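Local coordinates for centrosomal protein of 104 kDa (Homo sapiens, PDB 5LPH) that is required for ciliogenesis and for the structural integrity of the ciliary tip, and binds tubulin, probably through the TOG domain present here, at residues V242-R250 with T275-D284; L70-V79 with L115-K126. One frame throughout, in Å; residues are numbered along the deposited sequence.

In the fold
Both contacts lie in the TOG domain, an all-helical HEAT-repeat array held here as a single chain, and they sit on opposite sides of its centre. Contact 2 comes first along the chain and joins helix 60-76 to helix 106-126; contact 1 follows and joins helix 235-252, the last helix of the second HEAT repeat (residues 216-252), to helix 271-283 near the C-terminus. No helix is shared: the centres of the two contacts are about 46 Å apart and the nearest atoms about 24 Å. In each, the paired segments run in nearly the same direction, their axes 29° apart in contact 1 and 16° in contact 2, so similar lateral packing recurs towards either end of the elongated domain.

Contact 1 of 2, residues V242-R250 with T275-D284; sequences VRIILDMYR and TIFEGFAKID
Tyr249 lays its ring on that of Phe280 in a face-to-face stack between neighbouring helices of the HEAT-repeat array of this TOG domain. The ring centroids are 4.0 Å apart and the planes lie 19° from parallel. Phe280 CD1 comes over one face of the tyrosine, displaced toward the rim, 3.4 Å from Tyr249 CG, while Phe280 CB adds a CH-pi contact over the same ring. The other face of Phe280 receives the backbone oxygen of Ile276, and Ile245 CG2 touches the ring's edge at CZ, 3.8 Å away. With CG anti to the backbone N (chi1 -169°), Tyr249 reaches across to the end of helix 271-283, where its hydroxyl has a charged acceptor.

Ile283, the third large contributor, packs CG2 near Tyr249 CD2 and sends CD1 against the guanidinium of Arg250, 3.8 Å from NE. That guanidinium is also tied back to its own helix by a salt bridge from Arg250 NH1 to Asp247 OD1. The missing side chain at Gly279 makes room for Leu246 CD2, 3.8 Å from Gly279 CA; a CB there would clash with it. Toward the segments' N-terminal ends, Val242 CG1 and CG2 pack on Ile276 CG1. From the loop joining the two helices, Leu257 touches Tyr249 and Leu260 touches Phe280. Tyr249 OH donates to Asp284 OD2 at 2.7 Å, meeting the carboxylate on its syn side, 26° out of plane.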
loop_
_atom_site.group_PDB
_atom_site.type_symbol
_atom_site.label_atom_id
_atom_site.label_comp_id
_atom_site.label_asym_id
_atom_site.label_seq_id
_atom_site.Cartn_x
_atom_site.Cartn_y
_atom_site.Cartn_z
ATOM N N VAL A 242 -3.080 10.300 19.536
ATOM C CA VAL A 242 -4.074 10.738 20.521
ATOM C C VAL A 242 -5.453 10.810 19.860
ATOM O O VAL A 242 -6.411 10.231 20.371
ATOM C CB VAL A 242 -3.682 12.096 21.165
ATOM C CG1 VAL A 242 -4.836 12.703 21.956
ATOM C CG2 VAL A 242 -2.453 11.935 22.056
ATOM N N ARG A 243 -5.534 11.492 18.717
ATOM C CA ARG A 243 -6.795 11.640 17.966
ATOM C C ARG A 243 -7.454 10.309 17.565
ATOM O O ARG A 243 -8.679 10.195 17.610
ATOM C CB ARG A 243 -6.590 12.516 16.721
ATOM C CG ARG A 243 -6.358 13.996 17.022
ATOM C CD ARG A 243 -5.862 14.765 15.806
ATOM N NE ARG A 243 -6.878 14.840 14.746
ATOM C CZ ARG A 243 -6.659 14.537 13.464
ATOM N NH1 ARG A 243 -5.457 14.146 13.050
ATOM N NH2 ARG A 243 -7.650 14.634 12.582
ATOM N N ILE A 244 -6.650 9.314 17.186
ATOM C CA ILE A 244 -7.169 7.975 16.835
ATOM C C ILE A 244 -7.665 7.218 18.069
ATOM O O ILE A 244 -8.713 6.569 18.020
ATOM C CB ILE A 244 -6.132 7.114 16.079
ATOM C CG1 ILE A 244 -5.799 7.769 14.736
ATOM C CG2 ILE A 244 -6.662 5.694 15.850
ATOM C CD1 ILE A 244 -4.732 7.061 13.931
ATOM N N ILE A 245 -6.917 7.308 19.167
ATOM C CA ILE A 245 -7.323 6.679 20.432
ATOM C C ILE A 245 -8.673 7.237 20.914
ATOM O O ILE A 245 -9.539 6.461 21.336
ATOM C CB ILE A 245 -6.229 6.831 21.525
ATOM C CG1 ILE A 245 -5.008 5.977 21.160
ATOM C CG2 ILE A 245 -6.748 6.404 22.896
ATOM C CD1 ILE A 245 -3.726 6.417 21.829
ATOM N N LEU A 246 -8.850 8.560 20.835
ATOM C CA LEU A 246 -10.119 9.201 21.210
ATOM C C LEU A 246 -11.279 8.758 20.304
ATOM O O LEU A 246 -12.383 8.523 20.794
ATOM C CB LEU A 246 -9.999 10.732 21.214
ATOM C CG LEU A 246 -9.037 11.386 22.216
ATOM C CD1 LEU A 246 -8.961 12.888 21.980
ATOM C CD2 LEU A 246 -9.435 11.106 23.657
ATOM N N ASP A 247 -11.027 8.641 18.998
ATOM C CA ASP A 247 -12.027 8.117 18.045
ATOM C C ASP A 247 -12.431 6.672 18.347
ATOM O O ASP A 247 -13.601 6.314 18.200
ATOM C CB ASP A 247 -11.534 8.215 16.589
ATOM C CG ASP A 247 -11.604 9.637 16.021
ATOM O OD1 ASP A 247 -12.201 10.536 16.652
ATOM O OD2 ASP A 247 -11.064 9.854 14.916
HETATM N N MSE A 248 -11.471 5.854 18.772
HETATM C CA MSE A 248 -11.744 4.455 19.134
HETATM C C MSE A 248 -12.532 4.346 20.416
HETATM O O MSE A 248 -13.288 3.388 20.594
HETATM C CB MSE A 248 -10.448 3.656 19.262
HETATM C CG MSE A 248 -9.766 3.477 17.906
HETATM SE SE MSE A 248 -10.700 2.130 16.800
HETATM C CE MSE A 248 -10.054 0.531 17.746
ATOM N N TYR A 249 -12.361 5.319 21.316
ATOM C CA TYR A 249 -13.147 5.392 22.551
ATOM C C TYR A 249 -14.613 5.769 22.290
ATOM O O TYR A 249 -15.506 5.217 22.929
ATOM C CB TYR A 249 -12.509 6.372 23.542
ATOM C CG TYR A 249 -13.115 6.310 24.926
ATOM C CD1 TYR A 249 -12.905 5.205 25.748
ATOM C CD2 TYR A 249 -13.910 7.349 25.411
ATOM C CE1 TYR A 249 -13.471 5.138 27.015
ATOM C CE2 TYR A 249 -14.475 7.288 26.677
ATOM C CZ TYR A 249 -14.253 6.180 27.476
ATOM O OH TYR A 249 -14.812 6.101 28.733
ATOM N N ARG A 250 -14.852 6.700 21.364
ATOM C CA ARG A 250 -16.220 7.057 20.937
ATOM C C ARG A 250 -17.007 5.872 20.350
ATOM O O ARG A 250 -18.221 5.785 20.536
ATOM C CB ARG A 250 -16.205 8.188 19.896
ATOM C CG ARG A 250 -15.813 9.555 20.431
ATOM C CD ARG A 250 -16.046 10.638 19.380
ATOM N NE ARG A 250 -15.495 11.943 19.760
ATOM C CZ ARG A 250 -14.240 12.360 19.558
ATOM N NH1 ARG A 250 -13.330 11.584 18.971
ATOM N NH2 ARG A 250 -13.885 13.579 19.958
ATOM N N THR A 275 -4.076 14.359 28.163
ATOM C CA THR A 275 -4.994 14.711 27.066
ATOM C C THR A 275 -5.970 13.576 26.724
ATOM O O THR A 275 -7.155 13.820 26.481
ATOM C CB THR A 275 -4.224 15.092 25.781
ATOM O OG1 THR A 275 -3.123 15.951 26.104
ATOM C CG2 THR A 275 -5.141 15.794 24.771
ATOM N N ILE A 276 -5.457 12.345 26.711
ATOM C CA ILE A 276 -6.265 11.158 26.411
ATOM C C ILE A 276 -7.333 10.926 27.481
ATOM O O ILE A 276 -8.514 10.791 27.155
ATOM C CB ILE A 276 -5.376 9.892 26.252
ATOM C CG1 ILE A 276 -4.540 9.997 24.971
ATOM C CG2 ILE A 276 -6.223 8.619 26.206
ATOM C CD1 ILE A 276 -3.324 9.094 24.935
ATOM N N PHE A 277 -6.915 10.892 28.747
ATOM C CA PHE A 277 -7.825 10.529 29.843
ATOM C C PHE A 277 -8.878 11.597 30.155
ATOM O O PHE A 277 -10.026 11.250 30.443
ATOM C CB PHE A 277 -7.049 10.123 31.110
ATOM C CG PHE A 277 -6.330 8.801 30.985
ATOM C CD1 PHE A 277 -7.029 7.639 30.655
ATOM C CD2 PHE A 277 -4.958 8.710 31.212
ATOM C CE1 PHE A 277 -6.373 6.425 30.539
ATOM C CE2 PHE A 277 -4.298 7.497 31.098
ATOM C CZ PHE A 277 -5.005 6.355 30.762
ATOM N N GLU A 278 -8.510 12.879 30.098
ATOM C CA GLU A 278 -9.517 13.951 30.193
ATOM C C GLU A 278 -10.303 14.087 28.883
ATOM O O GLU A 278 -11.416 14.609 28.882
ATOM C CB GLU A 278 -8.918 15.287 30.668
ATOM C CG GLU A 278 -8.064 16.060 29.670
ATOM C CD GLU A 278 -7.447 17.322 30.265
ATOM O OE1 GLU A 278 -7.101 18.261 29.507
ATOM O OE2 GLU A 278 -7.300 17.381 31.500
ATOM N N GLY A 279 -9.724 13.608 27.781
ATOM C CA GLY A 279 -10.472 13.351 26.553
ATOM C C GLY A 279 -11.573 12.318 26.744
ATOM O O GLY A 279 -12.702 12.535 26.317
ATOM N N PHE A 280 -11.248 11.195 27.389
ATOM C CA PHE A 280 -12.254 10.171 27.728
ATOM C C PHE A 280 -13.331 10.726 28.664
ATOM O O PHE A 280 -14.516 10.443 28.480
ATOM C CB PHE A 280 -11.620 8.938 28.399
ATOM C CG PHE A 280 -10.711 8.115 27.511
ATOM C CD1 PHE A 280 -10.636 8.298 26.125
ATOM C CD2 PHE A 280 -9.942 7.106 28.083
ATOM C CE1 PHE A 280 -9.795 7.512 25.351
ATOM C CE2 PHE A 280 -9.104 6.317 27.312
ATOM C CZ PHE A 280 -9.030 6.519 25.943
ATOM N N ALA A 281 -12.906 11.498 29.666
ATOM C CA ALA A 281 -13.823 12.171 30.601
ATOM C C ALA A 281 -14.807 13.110 29.888
ATOM O O ALA A 281 -15.979 13.177 30.255
ATOM C CB ALA A 281 -13.031 12.938 31.655
ATOM N N LYS A 282 -14.320 13.816 28.867
ATOM C CA LYS A 282 -15.149 14.721 28.053
ATOM C C LYS A 282 -16.216 13.965 27.250
ATOM O O LYS A 282 -17.349 14.432 27.131
ATOM C CB LYS A 282 -14.263 15.534 27.098
ATOM C CG LYS A 282 -14.758 16.937 26.786
ATOM C CD LYS A 282 -13.805 17.675 25.849
ATOM C CE LYS A 282 -12.457 17.990 26.496
ATOM N NZ LYS A 282 -11.566 18.784 25.605
ATOM N N ILE A 283 -15.850 12.797 26.722
ATOM C CA ILE A 283 -16.746 11.984 25.884
ATOM C C ILE A 283 -17.909 11.350 26.677
ATOM O O ILE A 283 -18.984 11.131 26.113
ATOM C CB ILE A 283 -15.938 10.918 25.067
ATOM C CG1 ILE A 283 -14.875 11.576 24.150
ATOM C CG2 ILE A 283 -16.868 9.979 24.295
ATOM C CD1 ILE A 283 -15.274 12.837 23.406
ATOM N N ASP A 284 -17.699 11.077 27.968
ATOM C CA ASP A 284 -18.718 10.514 28.865
ATOM C C ASP A 284 -19.438 11.606 29.662
ATOM O O ASP A 284 -19.170 12.788 29.470
ATOM C CB ASP A 284 -18.039 9.517 29.807
ATOM C CG ASP A 284 -17.406 8.341 29.076
ATOM O OD1 ASP A 284 -17.419 8.319 27.826
ATOM O OD2 ASP A 284 -16.890 7.433 29.762
#

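Contact 2 of 2, residues L70-V79 with L115-K126; sequences LSKKLMEMPV and LLKMIITQYIPK
An ordered water is gripped by three groups: it accepts from Lys126 NZ at 2.7 Å and donates to Leu74 O and Met77 O. A weak direct bond of 3.1 Å also runs from Lys126 NZ to Met77 O. A bend at the last torsion (chi4 -98°) turns the amine toward these oxygens after an otherwise extended chain.

Leu74 is a knob among Leu115, Met118, Ile119 and Tyr123, its CD1 3.7 Å from both Leu115 CD1 and Ile119 CG1; the Met118 side chain has two conformers, so its share is less certain. The bent selenomethionine Met75 sets CE against Gln122 CB and Lys126 CD. Tyr123 turns its edge to Leu74 O, which lies in the ring plane 3.5 Å from CE1, and its hydroxyl bonds to Leu86 O of helix 83-100. Replacing Tyr123 with an alanine would probably open a gap beside Leu74 CD2 and leave Leu86 O without this donor. Around the wider pi-type turn at 119-123, Met118 O accepts from both Gln122 N and Tyr123 N. Near-parallel helices meeting knobs-into-holes, with helix 83-100 packed against both through Leu70, Leu74, Met77 and Leu115, make the lateral packing of a HEAT-repeat TOG domain.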
loop_
_atom_site.group_PDB
_atom_site.type_symbol
_atom_site.label_atom_id
_atom_site.label_comp_id
_atom_site.label_asym_id
_atom_site.label_seq_id
_atom_site.Cartn_x
_atom_site.Cartn_y
_atom_site.Cartn_z
ATOM N N LEU A 70 2.447 -3.486 -22.596
ATOM C CA LEU A 70 2.125 -4.637 -21.757
ATOM C C LEU A 70 0.640 -4.641 -21.384
ATOM O O LEU A 70 -0.002 -5.692 -21.376
ATOM C CB LEU A 70 3.003 -4.612 -20.501
ATOM C CG LEU A 70 3.091 -5.852 -19.620
ATOM C CD1 LEU A 70 3.417 -7.103 -20.425
ATOM C CD2 LEU A 70 4.145 -5.624 -18.548
ATOM N N SER A 71 0.110 -3.454 -21.088
ATOM C CA SER A 71 -1.317 -3.255 -20.827
ATOM C C SER A 71 -2.191 -3.753 -21.989
ATOM O O SER A 71 -3.149 -4.490 -21.767
ATOM C CB SER A 71 -1.596 -1.776 -20.525
ATOM O OG SER A 71 -2.938 -1.556 -20.142
ATOM N N LYS A 72 -1.848 -3.353 -23.214
ATOM C CA LYS A 72 -2.528 -3.837 -24.431
ATOM C C LYS A 72 -2.438 -5.354 -24.571
ATOM O O LYS A 72 -3.451 -6.019 -24.761
ATOM C CB LYS A 72 -1.943 -3.194 -25.698
ATOM C CG LYS A 72 -2.523 -1.838 -26.066
ATOM C CD LYS A 72 -1.770 -1.234 -27.246
ATOM C CE LYS A 72 -2.458 0.000 -27.808
ATOM N NZ LYS A 72 -3.539 -0.352 -28.773
ATOM N N LYS A 73 -1.215 -5.875 -24.479
ATOM C CA LYS A 73 -0.928 -7.310 -24.602
ATOM C C LYS A 73 -1.726 -8.185 -23.634
ATOM O O LYS A 73 -2.231 -9.234 -24.032
ATOM C CB LYS A 73 0.577 -7.561 -24.415
ATOM C CG LYS A 73 0.998 -9.022 -24.329
ATOM C CD LYS A 73 2.476 -9.189 -24.648
ATOM C CE LYS A 73 3.032 -10.505 -24.126
ATOM N NZ LYS A 73 4.485 -10.626 -24.428
ATOM N N LEU A 74 -1.833 -7.760 -22.375
ATOM C CA LEU A 74 -2.576 -8.527 -21.366
ATOM C C LEU A 74 -4.051 -8.686 -21.723
ATOM O O LEU A 74 -4.590 -9.782 -21.607
ATOM C CB LEU A 74 -2.445 -7.903 -19.966
ATOM C CG LEU A 74 -1.099 -8.050 -19.247
ATOM C CD1 LEU A 74 -1.031 -7.229 -17.970
ATOM C CD2 LEU A 74 -0.847 -9.497 -18.914
HETATM N N MSE A 75 -4.690 -7.602 -22.161
HETATM C CA MSE A 75 -6.126 -7.621 -22.481
HETATM C C MSE A 75 -6.478 -8.192 -23.835
HETATM O O MSE A 75 -7.647 -8.476 -24.085
HETATM C CB MSE A 75 -6.721 -6.218 -22.337
HETATM C CG MSE A 75 -6.697 -5.734 -20.886
HETATM SE SE MSE A 75 -7.514 -6.997 -19.591
HETATM C CE MSE A 75 -9.374 -6.838 -20.223
ATOM N N GLU A 76 -5.493 -8.374 -24.715
ATOM C CA GLU A 76 -5.723 -9.046 -26.000
ATOM C C GLU A 76 -5.619 -10.574 -25.916
ATOM O O GLU A 76 -5.946 -11.254 -26.885
ATOM C CB GLU A 76 -4.760 -8.522 -27.073
ATOM C CG GLU A 76 -5.053 -7.096 -27.512
ATOM C CD GLU A 76 -4.034 -6.545 -28.501
ATOM O OE1 GLU A 76 -3.206 -7.321 -29.032
ATOM O OE2 GLU A 76 -4.066 -5.322 -28.756
HETATM N N MSE A 77 -5.177 -11.118 -24.780
HETATM C CA MSE A 77 -5.043 -12.572 -24.640
HETATM C C MSE A 77 -6.414 -13.202 -24.555
HETATM O O MSE A 77 -7.223 -12.793 -23.720
HETATM C CB MSE A 77 -4.224 -12.959 -23.415
HETATM C CG MSE A 77 -2.746 -12.773 -23.714
HETATM SE SE MSE A 77 -1.754 -12.878 -22.022
HETATM C CE MSE A 77 -0.829 -14.576 -22.401
ATOM N N PRO A 78 -6.690 -14.198 -25.404
ATOM C CA PRO A 78 -8.045 -14.752 -25.493
ATOM C C PRO A 78 -8.486 -15.540 -24.248
ATOM O O PRO A 78 -7.645 -16.055 -23.503
ATOM C CB PRO A 78 -7.967 -15.666 -26.721
ATOM C CG PRO A 78 -6.546 -16.103 -26.777
ATOM C CD PRO A 78 -5.740 -14.945 -26.256
ATOM N N VAL A 79 -9.800 -15.593 -24.032
ATOM C CA VAL A 79 -10.412 -16.324 -22.886
ATOM C C VAL A 79 -9.940 -17.762 -22.606
ATOM O O VAL A 79 -9.788 -18.131 -21.441
ATOM C CB VAL A 79 -11.972 -16.312 -22.943
ATOM C CG1 VAL A 79 -12.508 -14.908 -22.685
ATOM C CG2 VAL A 79 -12.500 -16.861 -24.269
ATOM N N LEU A 115 -1.744 0.046 -15.147
ATOM C CA LEU A 115 -1.504 -1.371 -15.428
ATOM C C LEU A 115 -1.911 -2.254 -14.238
ATOM O O LEU A 115 -2.564 -3.277 -14.419
ATOM C CB LEU A 115 -0.026 -1.600 -15.776
ATOM C CG LEU A 115 0.456 -3.031 -16.041
ATOM C CD1 LEU A 115 -0.371 -3.699 -17.121
ATOM C CD2 LEU A 115 1.926 -3.040 -16.434
ATOM N N LEU A 116 -1.513 -1.853 -13.033
ATOM C CA LEU A 116 -1.817 -2.612 -11.818
ATOM C C LEU A 116 -3.318 -2.725 -11.608
ATOM O O LEU A 116 -3.823 -3.815 -11.344
ATOM C CB LEU A 116 -1.163 -1.963 -10.589
ATOM C CG LEU A 116 -1.270 -2.697 -9.248
ATOM C CD1 LEU A 116 -0.876 -4.164 -9.350
ATOM C CD2 LEU A 116 -0.422 -1.992 -8.198
ATOM N N LYS A 117 -4.020 -1.603 -11.752
ATOM C CA LYS A 117 -5.476 -1.585 -11.639
ATOM C C LYS A 117 -6.154 -2.496 -12.673
ATOM O O LYS A 117 -7.096 -3.213 -12.338
ATOM C CB LYS A 117 -6.022 -0.154 -11.735
ATOM C CG LYS A 117 -7.542 -0.077 -11.761
ATOM C CD LYS A 117 -8.068 1.305 -11.429
ATOM C CE LYS A 117 -9.579 1.348 -11.612
ATOM N NZ LYS A 117 -10.132 2.709 -11.393
HETATM N N MSE A 118 -5.668 -2.481 -13.911
HETATM C CA MSE A 118 -6.223 -3.337 -14.972
HETATM C C MSE A 118 -6.030 -4.800 -14.646
HETATM O O MSE A 118 -6.913 -5.611 -14.896
HETATM C CB MSE A 118 -5.597 -3.007 -16.331
HETATM C CG MSE A 118 -6.135 -3.900 -17.461
HETATM SE SE MSE A 118 -4.990 -5.504 -17.609
HETATM C CE MSE A 118 -3.558 -4.449 -18.432
ATOM N N ILE A 119 -4.863 -5.159 -14.106
ATOM C CA ILE A 119 -4.572 -6.556 -13.748
ATOM C C ILE A 119 -5.525 -7.070 -12.656
ATOM O O ILE A 119 -6.090 -8.156 -12.787
ATOM C CB ILE A 119 -3.094 -6.751 -13.311
ATOM C CG1 ILE A 119 -2.159 -6.575 -14.511
ATOM C CG2 ILE A 119 -2.869 -8.140 -12.721
ATOM C CD1 ILE A 119 -0.721 -6.289 -14.137
ATOM N N ILE A 120 -5.693 -6.293 -11.589
ATOM C CA ILE A 120 -6.542 -6.697 -10.464
ATOM C C ILE A 120 -8.037 -6.673 -10.825
ATOM O O ILE A 120 -8.758 -7.600 -10.483
ATOM C CB ILE A 120 -6.274 -5.836 -9.202
ATOM C CG1 ILE A 120 -4.841 -6.059 -8.700
ATOM C CG2 ILE A 120 -7.275 -6.165 -8.093
ATOM C CD1 ILE A 120 -4.330 -4.974 -7.774
ATOM N N THR A 121 -8.476 -5.621 -11.517
ATOM C CA THR A 121 -9.905 -5.332 -11.740
ATOM C C THR A 121 -10.494 -5.873 -13.051
ATOM O O THR A 121 -11.713 -6.013 -13.156
ATOM C CB THR A 121 -10.107 -3.785 -11.627
ATOM O OG1 THR A 121 -9.788 -3.385 -10.291
ATOM C CG2 THR A 121 -11.516 -3.240 -11.986
ATOM N N GLN A 122 -9.654 -6.175 -14.042
ATOM C CA GLN A 122 -10.141 -6.610 -15.363
ATOM C C GLN A 122 -9.603 -7.973 -15.805
ATOM O O GLN A 122 -10.381 -8.844 -16.184
ATOM C CB GLN A 122 -9.826 -5.547 -16.419
ATOM C CG GLN A 122 -10.285 -4.144 -16.037
ATOM C CD GLN A 122 -10.187 -3.158 -17.188
ATOM O OE1 GLN A 122 -9.389 -2.215 -17.152
ATOM N NE2 GLN A 122 -10.988 -3.379 -18.225
ATOM N N TYR A 123 -8.284 -8.145 -15.764
ATOM C CA TYR A 123 -7.619 -9.372 -16.227
ATOM C C TYR A 123 -7.966 -10.581 -15.365
ATOM O O TYR A 123 -8.346 -11.626 -15.889
ATOM C CB TYR A 123 -6.105 -9.150 -16.225
ATOM C CG TYR A 123 -5.225 -10.279 -16.737
ATOM C CD1 TYR A 123 -4.906 -10.390 -18.093
ATOM C CD2 TYR A 123 -4.644 -11.187 -15.853
ATOM C CE1 TYR A 123 -4.065 -11.395 -18.555
ATOM C CE2 TYR A 123 -3.803 -12.192 -16.306
ATOM C CZ TYR A 123 -3.516 -12.292 -17.656
ATOM O OH TYR A 123 -2.674 -13.294 -18.091
ATOM N N ILE A 124 -7.815 -10.442 -14.051
ATOM C CA ILE A 124 -8.091 -11.547 -13.120
ATOM C C ILE A 124 -9.549 -12.061 -13.206
ATOM O O ILE A 124 -9.749 -13.263 -13.377
ATOM C CB ILE A 124 -7.653 -11.209 -11.670
ATOM C CG1 ILE A 124 -6.123 -11.325 -11.568
ATOM C CG2 ILE A 124 -8.329 -12.127 -10.650
ATOM C CD1 ILE A 124 -5.520 -10.784 -10.285
ATOM N N PRO A 125 -10.556 -11.164 -13.089
ATOM C CA PRO A 125 -11.956 -11.601 -13.284
ATOM C C PRO A 125 -12.319 -12.092 -14.698
ATOM O O PRO A 125 -13.162 -12.981 -14.825
ATOM C CB PRO A 125 -12.782 -10.358 -12.907
ATOM C CG PRO A 125 -11.820 -9.222 -12.876
ATOM C CD PRO A 125 -10.490 -9.806 -12.517
ATOM N N LYS A 126 -11.696 -11.533 -15.736
ATOM C CA LYS A 126 -11.911 -11.997 -17.121
ATOM C C LYS A 126 -11.552 -13.471 -17.314
ATOM O O LYS A 126 -12.290 -14.208 -17.962
ATOM C CB LYS A 126 -11.111 -11.137 -18.110
ATOM C CG LYS A 126 -11.121 -11.608 -19.562
ATOM C CD LYS A 126 -10.920 -10.440 -20.518
ATOM C CE LYS A 126 -10.906 -10.871 -21.975
ATOM N NZ LYS A 126 -9.526 -11.021 -22.506
HETATM O O HOH W 1 -7.004 -10.875 -21.509
#